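Long-range contacts in histidine--tRNA ligase (Thermus thermophilus HB27, PDB 4RDX), which attaches histidine to tRNA(His), using ATP and releasing AMP and diphosphate, as a homodimeric class II aminoacyl-tRNA synthetase: residues 79-84 with 109-114; 127-132 with 307-312; 263-268 with 291-296. All coordinates share one frame; numbering follows the deposited sequence.

Interaction 1. Residues 79-84 with 109-114; sequences TLRPEG and AGPMFR. With AMP (adenosine monophosphate), chain C; nucleotides of chain B.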
loop_
_atom_site.group_PDB
_atom_site.type_symbol
_atom_site.label_atom_id
_atom_site.label_comp_id
_atom_site.label_asym_id
_atom_site.label_seq_id
_atom_site.Cartn_x
_atom_site.Cartn_y
_atom_site.Cartn_z
ATOM N N THR A 79 4.223 9.705 16.765
ATOM C CA THR A 79 4.054 8.287 17.017
ATOM C C THR A 79 3.746 7.551 15.723
ATOM O O THR A 79 2.848 7.945 14.964
ATOM C CB THR A 79 2.938 8.020 18.047
ATOM O OG1 THR A 79 3.392 8.393 19.354
ATOM C CG2 THR A 79 2.564 6.550 18.062
ATOM N N LEU A 80 4.524 6.503 15.467
ATOM C CA LEU A 80 4.226 5.558 14.408
ATOM C C LEU A 80 2.899 4.883 14.730
ATOM O O LEU A 80 2.731 4.303 15.805
ATOM C CB LEU A 80 5.344 4.521 14.285
ATOM C CG LEU A 80 6.304 4.667 13.103
ATOM C CD1 LEU A 80 6.866 6.080 13.018
ATOM C CD2 LEU A 80 7.430 3.652 13.197
ATOM N N ARG A 81 1.968 4.982 13.786
ATOM C CA ARG A 81 0.608 4.462 13.904
ATOM C C ARG A 81 0.553 3.057 14.510
ATOM O O ARG A 81 1.056 2.103 13.917
ATOM C CB ARG A 81 -0.024 4.451 12.506
ATOM C CG ARG A 81 -1.540 4.499 12.454
ATOM C CD ARG A 81 -2.015 4.593 11.009
ATOM N NE ARG A 81 -1.411 3.564 10.166
ATOM C CZ ARG A 81 -1.327 3.641 8.841
ATOM N NH1 ARG A 81 -1.804 4.702 8.201
ATOM N NH2 ARG A 81 -0.764 2.659 8.151
ATOM N N PRO A 82 -0.059 2.925 15.697
ATOM C CA PRO A 82 -0.255 1.606 16.309
ATOM C C PRO A 82 -1.645 1.023 16.034
ATOM O O PRO A 82 -1.825 -0.192 16.110
ATOM C CB PRO A 82 -0.092 1.902 17.796
ATOM C CG PRO A 82 -0.655 3.269 17.944
ATOM C CD PRO A 82 -0.342 4.012 16.652
ATOM N N GLU A 83 -2.606 1.886 15.708
ATOM C CA GLU A 83 -3.972 1.460 15.406
ATOM C C GLU A 83 -4.613 2.347 14.341
ATOM O O GLU A 83 -4.142 3.450 14.073
ATOM C CB GLU A 83 -4.830 1.467 16.673
ATOM C CG GLU A 83 -4.804 2.783 17.435
ATOM C CD GLU A 83 -6.189 3.361 17.659
ATOM O OE1 GLU A 83 -6.374 4.107 18.645
ATOM O OE2 GLU A 83 -7.093 3.071 16.847
ATOM N N GLY A 84 -5.693 1.859 13.739
ATOM C CA GLY A 84 -6.360 2.588 12.677
ATOM C C GLY A 84 -7.425 3.558 13.160
ATOM O O GLY A 84 -7.440 4.721 12.749
ATOM N N ALA A 109 -6.571 0.187 4.524
ATOM C CA ALA A 109 -5.697 -0.973 4.632
ATOM C C ALA A 109 -4.246 -0.528 4.629
ATOM O O ALA A 109 -3.814 0.182 3.720
ATOM C CB ALA A 109 -5.964 -1.954 3.507
ATOM N N GLY A 110 -3.493 -0.931 5.650
ATOM C CA GLY A 110 -2.119 -0.472 5.754
ATOM C C GLY A 110 -1.332 -0.922 6.969
ATOM O O GLY A 110 -1.868 -1.584 7.860
ATOM N N PRO A 111 -0.039 -0.563 7.003
ATOM C CA PRO A 111 0.888 -0.906 8.085
ATOM C C PRO A 111 0.538 -0.286 9.430
ATOM O O PRO A 111 0.124 0.870 9.528
ATOM C CB PRO A 111 2.230 -0.360 7.587
ATOM C CG PRO A 111 1.873 0.676 6.583
ATOM C CD PRO A 111 0.651 0.134 5.907
ATOM N N MET A 112 0.722 -1.094 10.465
ATOM C CA MET A 112 0.542 -0.703 11.849
ATOM C C MET A 112 1.807 -1.140 12.582
ATOM O O MET A 112 2.452 -2.122 12.190
ATOM C CB MET A 112 -0.684 -1.407 12.439
ATOM C CG MET A 112 -1.972 -1.238 11.627
ATOM S SD MET A 112 -2.554 0.470 11.534
ATOM C CE MET A 112 -4.094 0.289 10.644
ATOM N N PHE A 113 2.150 -0.423 13.650
ATOM C CA PHE A 113 3.415 -0.630 14.342
ATOM C C PHE A 113 3.241 -0.722 15.857
ATOM O O PHE A 113 2.692 0.187 16.482
ATOM C CB PHE A 113 4.382 0.507 14.006
ATOM C CG PHE A 113 4.508 0.775 12.535
ATOM C CD1 PHE A 113 5.496 0.159 11.790
ATOM C CD2 PHE A 113 3.632 1.634 11.895
ATOM C CE1 PHE A 113 5.610 0.398 10.436
ATOM C CE2 PHE A 113 3.739 1.874 10.542
ATOM C CZ PHE A 113 4.729 1.255 9.811
ATOM N N ARG A 114 3.709 -1.821 16.443
ATOM C CA ARG A 114 3.653 -2.005 17.893
ATOM C C ARG A 114 4.970 -2.566 18.423
ATOM O O ARG A 114 5.750 -3.149 17.673
ATOM C CB ARG A 114 2.462 -2.892 18.282
ATOM C CG ARG A 114 1.121 -2.214 18.040
ATOM C CD ARG A 114 -0.068 -3.142 18.213
ATOM N NE ARG A 114 -1.295 -2.477 17.778
ATOM C CZ ARG A 114 -2.518 -2.977 17.924
ATOM N NH1 ARG A 114 -2.695 -4.156 18.504
ATOM N NH2 ARG A 114 -3.569 -2.291 17.490
HETATM P P AMP C . -6.315 -4.974 17.811
HETATM O O1P AMP C . -5.900 -3.606 17.325
HETATM O O2P AMP C . -5.477 -5.495 18.952
HETATM O O3P AMP C . -7.803 -5.138 17.986
HETATM O "O5'" AMP C . -5.957 -5.909 16.574
HETATM C "C5'" AMP C . -6.958 -6.350 15.669
HETATM C "C4'" AMP C . -6.440 -7.471 14.804
HETATM O "O4'" AMP C . -5.204 -7.045 14.174
HETATM C "C3'" AMP C . -6.074 -8.748 15.547
HETATM O "O3'" AMP C . -7.183 -9.609 15.731
HETATM C "C2'" AMP C . -4.970 -9.354 14.688
HETATM O "O2'" AMP C . -5.521 -10.078 13.598
HETATM C "C1'" AMP C . -4.276 -8.106 14.143
HETATM N N9 AMP C . -3.106 -7.717 14.953
HETATM C C8 AMP C . -3.141 -6.950 16.060
HETATM N N7 AMP C . -1.897 -6.768 16.575
HETATM C C5 AMP C . -1.034 -7.430 15.780
HETATM C C6 AMP C . 0.430 -7.661 15.752
HETATM N N6 AMP C . 1.248 -7.125 16.691
HETATM N N1 AMP C . 0.928 -8.416 14.747
HETATM C C2 AMP C . 0.128 -8.955 13.809
HETATM N N3 AMP C . -1.205 -8.791 13.772
HETATM C C4 AMP C . -1.836 -8.054 14.715
ATOM P P A B 78 -7.568 -4.871 24.064
ATOM O OP1 A B 78 -7.814 -5.422 25.421
ATOM O OP2 A B 78 -8.014 -5.632 22.869
ATOM O "O5'" A B 78 -8.220 -3.421 23.980
ATOM C "C5'" A B 78 -7.397 -2.262 23.965
ATOM C "C4'" A B 78 -7.242 -1.710 22.569
ATOM O "O4'" A B 78 -6.115 -0.795 22.528
ATOM C "C3'" A B 78 -6.931 -2.729 21.482
ATOM O "O3'" A B 78 -8.083 -3.408 21.014
ATOM C "C2'" A B 78 -6.237 -1.888 20.420
ATOM O "O2'" A B 78 -7.188 -1.167 19.651
ATOM C "C1'" A B 78 -5.457 -0.895 21.282
ATOM N N9 A B 78 -4.066 -1.330 21.516
ATOM C C8 A B 78 -3.622 -2.554 21.946
ATOM N N7 A B 78 -2.321 -2.644 22.065
ATOM C C5 A B 78 -1.875 -1.387 21.690
ATOM C C6 A B 78 -0.587 -0.833 21.602
ATOM N N6 A B 78 0.527 -1.507 21.897
ATOM N N1 A B 78 -0.483 0.452 21.195
ATOM C C2 A B 78 -1.605 1.121 20.900
ATOM N N3 A B 78 -2.871 0.711 20.944
ATOM C C4 A B 78 -2.937 -0.567 21.353
HETATM O O HOH W 1 3.680 2.548 17.498
#
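Pro82 and Phe113 mark the closest backbone approach, their CA atoms 4.7 Å apart, where the end of one strand and the turn after it meet another strand, their end-to-end directions 121° apart. A direct backbone bond joins them: Phe113 N gives its hydrogen to Arg81 O at 2.8 Å, in the plane of that carbonyl. A water then bridges the chains, donating to Leu80 O at 2.6 Å and to Phe113 O at 2.8 Å.

Arg114 carries most of the polar side-chain contact. Its chain runs extended from CG to NE (chi2 171°) and ends in a guanidinium that serves two partners in its own plane. Side-on, Arg114 NE at 2.9 Å and Arg114 NH2 at 3.1 Å both grip Pro82 O, coming from the same side of that carbonyl's plane. The outer edge reaches AMP: Arg114 NH2 donates to AMP O1P at 2.7 Å and Arg114 NH1 to AMP O2P at 3.1 Å, the latter nearly straight at 174°. A78 of the tRNA (chain B) covers one face of the group. The loop carbonyl thus fixes the rotation of an arginine that holds the phosphate, consistent with the arginine of class II motif 2.

At the far end Arg81 bends at its CG–CD bond and directs its guanidinium edge to Pro111 O, although the modelled separation is too short to trust. Met112 SD lies obliquely beside that group, and its CE packs on Gly84 CA. Leu80 CD2 lies over one face of the Phe113 ring, toward its rim.

Strand 104-113 is hydrogen-bonded onward to strand 125-134, with Met112 resting on Gln128 and Asn130. Glu83 caps Ala86 N at the start of helix 85-94, while Leu80 and Phe113 pack on Phe46 and Ile45 of the second subunit.

Interaction 2. Residues 127-132 with 307-312; sequences HQVNYE and FAFGVE. With AMP (adenosine monophosphate), chain C; HIS (histidine), chain D.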
loop_
_atom_site.group_PDB
_atom_site.type_symbol
_atom_site.label_atom_id
_atom_site.label_comp_id
_atom_site.label_asym_id
_atom_site.label_seq_id
_atom_site.Cartn_x
_atom_site.Cartn_y
_atom_site.Cartn_z
ATOM N N HIS A 127 0.099 -5.675 9.074
ATOM C CA HIS A 127 -0.843 -4.977 8.203
ATOM C C HIS A 127 -2.289 -5.207 8.616
ATOM O O HIS A 127 -2.690 -6.325 8.944
ATOM C CB HIS A 127 -0.609 -5.348 6.737
ATOM C CG HIS A 127 0.750 -4.968 6.238
ATOM N ND1 HIS A 127 1.896 -5.628 6.628
ATOM C CD2 HIS A 127 1.152 -3.983 5.401
ATOM C CE1 HIS A 127 2.943 -5.074 6.045
ATOM N NE2 HIS A 127 2.519 -4.072 5.294
ATOM N N GLN A 128 -3.067 -4.131 8.606
ATOM C CA GLN A 128 -4.437 -4.189 9.087
ATOM C C GLN A 128 -5.431 -3.702 8.048
ATOM O O GLN A 128 -5.110 -2.858 7.202
ATOM C CB GLN A 128 -4.586 -3.351 10.358
ATOM C CG GLN A 128 -4.851 -4.148 11.619
ATOM C CD GLN A 128 -4.941 -3.260 12.845
ATOM O OE1 GLN A 128 -5.096 -2.043 12.732
ATOM N NE2 GLN A 128 -4.836 -3.863 14.025
ATOM N N VAL A 129 -6.636 -4.258 8.110
ATOM C CA VAL A 129 -7.773 -3.672 7.417
ATOM C C VAL A 129 -8.739 -3.156 8.470
ATOM O O VAL A 129 -9.078 -3.866 9.415
ATOM C CB VAL A 129 -8.495 -4.675 6.506
ATOM C CG1 VAL A 129 -9.714 -4.023 5.858
ATOM C CG2 VAL A 129 -7.546 -5.210 5.452
ATOM N N ASN A 130 -9.163 -1.911 8.299
ATOM C CA ASN A 130 -10.010 -1.219 9.253
ATOM C C ASN A 130 -11.286 -0.737 8.592
ATOM O O ASN A 130 -11.275 -0.314 7.436
ATOM C CB ASN A 130 -9.275 -0.012 9.830
ATOM C CG ASN A 130 -8.335 -0.379 10.955
ATOM O OD1 ASN A 130 -8.644 -0.167 12.128
ATOM N ND2 ASN A 130 -7.177 -0.926 10.608
ATOM N N TYR A 131 -12.379 -0.806 9.342
ATOM C CA TYR A 131 -13.671 -0.291 8.919
ATOM C C TYR A 131 -14.253 0.528 10.058
ATOM O O TYR A 131 -14.207 0.099 11.208
ATOM C CB TYR A 131 -14.619 -1.446 8.592
ATOM C CG TYR A 131 -16.068 -1.031 8.444
ATOM C CD1 TYR A 131 -16.538 -0.515 7.244
ATOM C CD2 TYR A 131 -16.967 -1.164 9.499
ATOM C CE1 TYR A 131 -17.856 -0.137 7.095
ATOM C CE2 TYR A 131 -18.288 -0.785 9.361
ATOM C CZ TYR A 131 -18.727 -0.273 8.156
ATOM O OH TYR A 131 -20.042 0.104 8.005
ATOM N N GLU A 132 -14.789 1.704 9.741
ATOM C CA GLU A 132 -15.496 2.522 10.722
ATOM C C GLU A 132 -16.799 3.083 10.164
ATOM O O GLU A 132 -16.854 3.569 9.042
ATOM C CB GLU A 132 -14.625 3.680 11.220
ATOM C CG GLU A 132 -13.314 3.267 11.859
ATOM C CD GLU A 132 -13.496 2.340 13.047
ATOM O OE1 GLU A 132 -14.522 2.456 13.748
ATOM O OE2 GLU A 132 -12.611 1.489 13.274
ATOM N N PHE A 307 -14.289 -2.220 13.018
ATOM C CA PHE A 307 -13.432 -3.369 13.270
ATOM C C PHE A 307 -12.091 -3.277 12.563
ATOM O O PHE A 307 -11.912 -2.487 11.636
ATOM C CB PHE A 307 -14.144 -4.667 12.880
ATOM C CG PHE A 307 -14.437 -4.792 11.408
ATOM C CD1 PHE A 307 -13.460 -5.223 10.521
ATOM C CD2 PHE A 307 -15.695 -4.491 10.917
ATOM C CE1 PHE A 307 -13.726 -5.351 9.169
ATOM C CE2 PHE A 307 -15.983 -4.622 9.563
ATOM C CZ PHE A 307 -14.987 -5.040 8.687
ATOM N N ALA A 308 -11.150 -4.092 13.019
ATOM C CA ALA A 308 -9.860 -4.223 12.362
ATOM C C ALA A 308 -9.458 -5.688 12.347
ATOM O O ALA A 308 -9.729 -6.413 13.301
ATOM C CB ALA A 308 -8.808 -3.391 13.075
ATOM N N PHE A 309 -8.849 -6.135 11.250
ATOM C CA PHE A 309 -8.290 -7.485 11.212
ATOM C C PHE A 309 -6.877 -7.533 10.631
ATOM O O PHE A 309 -6.461 -6.618 9.901
ATOM C CB PHE A 309 -9.237 -8.499 10.543
ATOM C CG PHE A 309 -9.333 -8.388 9.046
ATOM C CD1 PHE A 309 -8.309 -8.845 8.223
ATOM C CD2 PHE A 309 -10.485 -7.894 8.457
ATOM C CE1 PHE A 309 -8.417 -8.764 6.845
ATOM C CE2 PHE A 309 -10.602 -7.816 7.082
ATOM C CZ PHE A 309 -9.568 -8.250 6.275
ATOM N N GLY A 310 -6.148 -8.596 10.969
ATOM C CA GLY A 310 -4.762 -8.735 10.557
ATOM C C GLY A 310 -4.579 -9.576 9.312
ATOM O O GLY A 310 -4.896 -10.767 9.309
ATOM N N VAL A 311 -4.055 -8.952 8.261
ATOM C CA VAL A 311 -3.831 -9.613 6.976
ATOM C C VAL A 311 -2.944 -10.858 7.110
ATOM O O VAL A 311 -3.196 -11.888 6.478
ATOM C CB VAL A 311 -3.200 -8.629 5.963
ATOM C CG1 VAL A 311 -2.932 -9.321 4.640
ATOM C CG2 VAL A 311 -4.110 -7.416 5.768
ATOM N N GLU A 312 -1.921 -10.759 7.956
ATOM C CA GLU A 312 -1.027 -11.882 8.220
ATOM C C GLU A 312 -1.765 -13.090 8.802
ATOM O O GLU A 312 -1.643 -14.209 8.291
ATOM C CB GLU A 312 0.112 -11.473 9.160
ATOM C CG GLU A 312 1.171 -10.583 8.536
ATOM C CD GLU A 312 0.762 -9.121 8.506
ATOM O OE1 GLU A 312 -0.281 -8.785 9.109
ATOM O OE2 GLU A 312 1.487 -8.311 7.887
HETATM P P AMP C . -6.315 -4.974 17.811
HETATM O O1P AMP C . -5.900 -3.606 17.325
HETATM O O2P AMP C . -5.477 -5.495 18.952
HETATM O O3P AMP C . -7.803 -5.138 17.986
HETATM O "O5'" AMP C . -5.957 -5.909 16.574
HETATM C "C5'" AMP C . -6.958 -6.350 15.669
HETATM C "C4'" AMP C . -6.440 -7.471 14.804
HETATM O "O4'" AMP C . -5.204 -7.045 14.174
HETATM C "C3'" AMP C . -6.074 -8.748 15.547
HETATM O "O3'" AMP C . -7.183 -9.609 15.731
HETATM C "C2'" AMP C . -4.970 -9.354 14.688
HETATM O "O2'" AMP C . -5.521 -10.078 13.598
HETATM C "C1'" AMP C . -4.276 -8.106 14.143
HETATM N N9 AMP C . -3.106 -7.717 14.953
HETATM C C8 AMP C . -3.141 -6.950 16.060
HETATM N N7 AMP C . -1.897 -6.768 16.575
HETATM C C5 AMP C . -1.034 -7.430 15.780
HETATM C C6 AMP C . 0.430 -7.661 15.752
HETATM N N6 AMP C . 1.248 -7.125 16.691
HETATM N N1 AMP C . 0.928 -8.416 14.747
HETATM C C2 AMP C . 0.128 -8.955 13.809
HETATM N N3 AMP C . -1.205 -8.791 13.772
HETATM C C4 AMP C . -1.836 -8.054 14.715
HETATM N N HIS D . -8.776 -3.176 18.529
HETATM C CA HIS D . -9.964 -2.394 18.212
HETATM C C HIS D . -11.199 -3.146 18.684
HETATM O O HIS D . -12.248 -2.554 18.924
HETATM C CB HIS D . -10.032 -2.128 16.705
HETATM C CG HIS D . -11.203 -1.281 16.293
HETATM N ND1 HIS D . -12.037 -0.663 17.188
HETATM C CD2 HIS D . -11.664 -0.972 15.059
HETATM C CE1 HIS D . -12.967 -0.000 16.538
HETATM N NE2 HIS D . -12.769 -0.162 15.238
HETATM O OXT HIS D . -11.170 -4.366 18.834
#
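Glu312 meets His127 because its chain folds at CB–CG (chi2 82°), swinging the carboxylate from the first turn of a helix back to the neighbouring strand. Phe307 (chi1 65°) and Phe309 (chi1 74°) each place CG between the backbone N and the carbonyl carbon, which turns a ring face of each toward the CB of its partner on the adjacent strand, Tyr131 and Val129 respectively.

Both carboxylate oxygens of Glu312 are used. OE1 takes the His127 backbone N at 3.1 Å through its syn lone pair, and OE2 takes His127 ND1 at 3.0 Å, lying near the imidazole plane. The backbone and the ring of one residue are thereby fixed together, and the negative charge would probably favour a proton on ND1.

The strands run antiparallel. Val129 and Phe309 form a hydrogen-bonded pair, with Val129 N to Phe309 O at 3.0 Å, and Tyr131 with Phe307 forms the next. On their side of the sheet, Val129 CB sits 4.0 Å from the Phe309 ring centroid and Tyr131 CB sits 3.8 Å from that of Phe307, two CH-pi contacts over ring faces.

Gln128, Asn130 and Ala308 occupy the other side, that of the bound AMP and histidine. Asn130 ND2 donates to Gln128 OE1 at 3.2 Å, above the plane of that amide, and so steadies the group whose NE2 binds AMP O4' at 3.2 Å. Glu132 OE2 accepts a weak, bent bond from the ligand histidine NE2 at 2.6 Å; Tyr290 and Thr85 also hold this carboxylate.

The pair joins the strands of class II motifs 2 and 3 in the catalytic sheet. Strands 104-113 and 283-290 flank it, and helices 17-35 and 139-156 cover the side bearing Tyr131, Phe307 and Phe309.

Interaction 3. Residues 263-268 with 291-296; sequences LDYYVR and DGLSEL. With HIS (histidine), chain D.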
loop_
_atom_site.group_PDB
_atom_site.type_symbol
_atom_site.label_atom_id
_atom_site.label_comp_id
_atom_site.label_asym_id
_atom_site.label_seq_id
_atom_site.Cartn_x
_atom_site.Cartn_y
_atom_site.Cartn_z
ATOM N N LEU A 263 -8.927 0.286 26.712
ATOM C CA LEU A 263 -9.286 1.704 26.774
ATOM C C LEU A 263 -10.767 1.924 27.077
ATOM O O LEU A 263 -11.631 1.257 26.513
ATOM C CB LEU A 263 -8.893 2.412 25.472
ATOM C CG LEU A 263 -7.385 2.502 25.235
ATOM C CD1 LEU A 263 -7.068 3.034 23.845
ATOM C CD2 LEU A 263 -6.738 3.371 26.306
ATOM N N ASP A 264 -11.056 2.871 27.965
ATOM C CA ASP A 264 -12.424 3.070 28.424
ATOM C C ASP A 264 -13.253 4.053 27.595
ATOM O O ASP A 264 -14.199 4.647 28.112
ATOM C CB ASP A 264 -12.463 3.448 29.912
ATOM C CG ASP A 264 -11.643 4.686 30.234
ATOM O OD1 ASP A 264 -11.599 5.619 29.409
ATOM O OD2 ASP A 264 -11.048 4.730 31.331
ATOM N N TYR A 265 -12.914 4.231 26.320
ATOM C CA TYR A 265 -13.823 4.947 25.429
ATOM C C TYR A 265 -14.644 3.959 24.613
ATOM O O TYR A 265 -15.552 4.344 23.874
ATOM C CB TYR A 265 -13.113 5.991 24.547
ATOM C CG TYR A 265 -11.991 5.492 23.654
ATOM C CD1 TYR A 265 -12.221 4.548 22.658
ATOM C CD2 TYR A 265 -10.707 6.009 23.776
ATOM C CE1 TYR A 265 -11.200 4.110 21.838
ATOM C CE2 TYR A 265 -9.681 5.579 22.959
ATOM C CZ TYR A 265 -9.932 4.631 21.992
ATOM O OH TYR A 265 -8.911 4.203 21.176
ATOM N N TYR A 266 -14.312 2.681 24.760
ATOM C CA TYR A 266 -15.126 1.613 24.204
ATOM C C TYR A 266 -16.369 1.432 25.059
ATOM O O TYR A 266 -16.278 1.330 26.283
ATOM C CB TYR A 266 -14.342 0.301 24.144
ATOM C CG TYR A 266 -13.197 0.302 23.158
ATOM C CD1 TYR A 266 -13.419 0.089 21.806
ATOM C CD2 TYR A 266 -11.891 0.494 23.581
ATOM C CE1 TYR A 266 -12.372 0.083 20.905
ATOM C CE2 TYR A 266 -10.842 0.489 22.687
ATOM C CZ TYR A 266 -11.087 0.283 21.352
ATOM O OH TYR A 266 -10.043 0.275 20.460
ATOM N N VAL A 267 -17.530 1.412 24.414
ATOM C CA VAL A 267 -18.792 1.209 25.112
ATOM C C VAL A 267 -19.672 0.235 24.339
ATOM O O VAL A 267 -19.491 0.047 23.135
ATOM C CB VAL A 267 -19.553 2.535 25.311
ATOM C CG1 VAL A 267 -18.819 3.437 26.284
ATOM C CG2 VAL A 267 -19.766 3.231 23.971
ATOM N N ARG A 268 -20.618 -0.384 25.041
ATOM C CA ARG A 268 -21.576 -1.301 24.425
ATOM C C ARG A 268 -20.918 -2.457 23.668
ATOM O O ARG A 268 -20.076 -3.167 24.217
ATOM C CB ARG A 268 -22.555 -0.534 23.524
ATOM C CG ARG A 268 -23.684 0.155 24.293
ATOM C CD ARG A 268 -23.865 1.613 23.883
ATOM N NE ARG A 268 -24.645 2.362 24.867
ATOM C CZ ARG A 268 -25.931 2.671 24.737
ATOM N NH1 ARG A 268 -26.599 2.307 23.651
ATOM N NH2 ARG A 268 -26.550 3.352 25.691
ATOM N N ASP A 291 -17.362 5.688 21.990
ATOM C CA ASP A 291 -18.040 6.943 22.235
ATOM C C ASP A 291 -17.204 7.706 23.252
ATOM O O ASP A 291 -17.084 7.287 24.404
ATOM C CB ASP A 291 -19.436 6.671 22.791
ATOM C CG ASP A 291 -20.383 7.832 22.591
ATOM O OD1 ASP A 291 -20.291 8.502 21.540
ATOM O OD2 ASP A 291 -21.222 8.072 23.484
ATOM N N GLY A 292 -16.610 8.813 22.821
ATOM C CA GLY A 292 -15.719 9.579 23.673
ATOM C C GLY A 292 -14.385 9.836 22.999
ATOM O O GLY A 292 -13.636 10.723 23.400
ATOM N N LEU A 293 -14.101 9.053 21.962
ATOM C CA LEU A 293 -12.844 9.141 21.226
ATOM C C LEU A 293 -12.628 10.521 20.601
ATOM O O LEU A 293 -11.577 11.136 20.781
ATOM C CB LEU A 293 -12.798 8.047 20.152
ATOM C CG LEU A 293 -11.488 7.748 19.417
ATOM C CD1 LEU A 293 -10.299 7.914 20.344
ATOM C CD2 LEU A 293 -11.522 6.335 18.849
ATOM N N SER A 294 -13.636 11.007 19.882
ATOM C CA SER A 294 -13.536 12.271 19.158
ATOM C C SER A 294 -13.402 13.488 20.077
ATOM O O SER A 294 -12.884 14.526 19.663
ATOM C CB SER A 294 -14.732 12.445 18.218
ATOM O OG SER A 294 -15.949 12.456 18.941
ATOM N N GLU A 295 -13.869 13.362 21.319
ATOM C CA GLU A 295 -13.737 14.442 22.298
ATOM C C GLU A 295 -12.301 14.567 22.805
ATOM O O GLU A 295 -11.794 15.674 22.983
ATOM C CB GLU A 295 -14.701 14.248 23.473
ATOM C CG GLU A 295 -16.160 14.558 23.166
ATOM C CD GLU A 295 -16.937 13.333 22.724
ATOM O OE1 GLU A 295 -16.313 12.398 22.178
ATOM O OE2 GLU A 295 -18.169 13.298 22.933
ATOM N N LEU A 296 -11.649 13.429 23.030
ATOM C CA LEU A 296 -10.232 13.414 23.373
ATOM C C LEU A 296 -9.399 13.922 22.196
ATOM O O LEU A 296 -8.270 14.385 22.376
ATOM C CB LEU A 296 -9.782 12.011 23.794
ATOM C CG LEU A 296 -10.197 11.562 25.199
ATOM C CD1 LEU A 296 -11.056 10.306 25.165
ATOM C CD2 LEU A 296 -8.979 11.350 26.091
HETATM N N HIS D . -8.776 -3.176 18.529
HETATM C CA HIS D . -9.964 -2.394 18.212
HETATM C C HIS D . -11.199 -3.146 18.684
HETATM O O HIS D . -12.248 -2.554 18.924
HETATM C CB HIS D . -10.032 -2.128 16.705
HETATM C CG HIS D . -11.203 -1.281 16.293
HETATM N ND1 HIS D . -12.037 -0.663 17.188
HETATM C CD2 HIS D . -11.664 -0.972 15.059
HETATM C CE1 HIS D . -12.967 -0.000 16.538
HETATM N NE2 HIS D . -12.769 -0.162 15.238
HETATM O OXT HIS D . -11.170 -4.366 18.834
#
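Tyr265 and Asp291 share the one hydrogen bond between these segments. Asp291 N gives its hydrogen to Tyr265 O at 2.9 Å, nearly straight (166°) and almost in line with the carbonyl. It tacks the loop ahead of strand 266-267 to the residue following strand 283-290, and Val267 continues the pairing through backbone bonds to Arg289.

The apolar contact centres on the Tyr265 ring. Leu293 puts CD1 over one face, 3.8 Å from the ring centroid, a CH-pi contact with the methyl shifted toward the rim on the CE2 side. Leu293 CD2 comes to 3.7 Å from Tyr265 CE1, so the forked end of the leucine spans the outer half of the ring. Leu263 CB lies over the opposite face, and the tyrosine is clamped between them. Its own torsion, chi1 57°, points the ring toward the start of helix 293-296. A smaller patch forms where Val267 CG2 meets Asp291 CB at 3.7 Å.

Both segments belong to sequences characteristic of histidyl-tRNA synthetases: RGLDYY, which ends in the two tyrosines, and the glycine-rich GGRYDGL. The first leads into the histidine pocket: Tyr265 CE1 covers one face of the Tyr266 ring, and Tyr266 CE1 approaches the ligand histidine O to 3.3 Å. Tyr265 is thus a second-shell residue behind a pocket tyrosine.

Gly292, with a positive phi of 128°, stands at the N-cap of helix 293-296 and turns the chain there.

The polar ends find their partners outside the two segments. Tyr265 OH is hydrogen-bonded to Lys54 NZ, while Asp291 OD2 makes a salt bridge with Arg301, in the loop leading into strand 304-310.

Overall arrangement
All three contacts lie in the catalytic domain. Interactions 1 and 2 have centres about 10 Å apart and join through neighbouring strands 104-113 and 125-134, with Gly110 O 2.9 Å from Gln128 N; both reach AMP. Interaction 3 lies about 19 Å from each, centre to centre. It meets interaction 1 where Tyr265 packs by Glu83, and shares the ligand histidine with interaction 2. Along the chain interaction 1 closes first, and interaction 3 is nested within the long loop closed by interaction 2. The middle of the sheet thus carries both bound ligands, AMP and histidine, with the phosphate side bounded by 79-84 with 109-114 and the histidine side by 263-268 with 291-296.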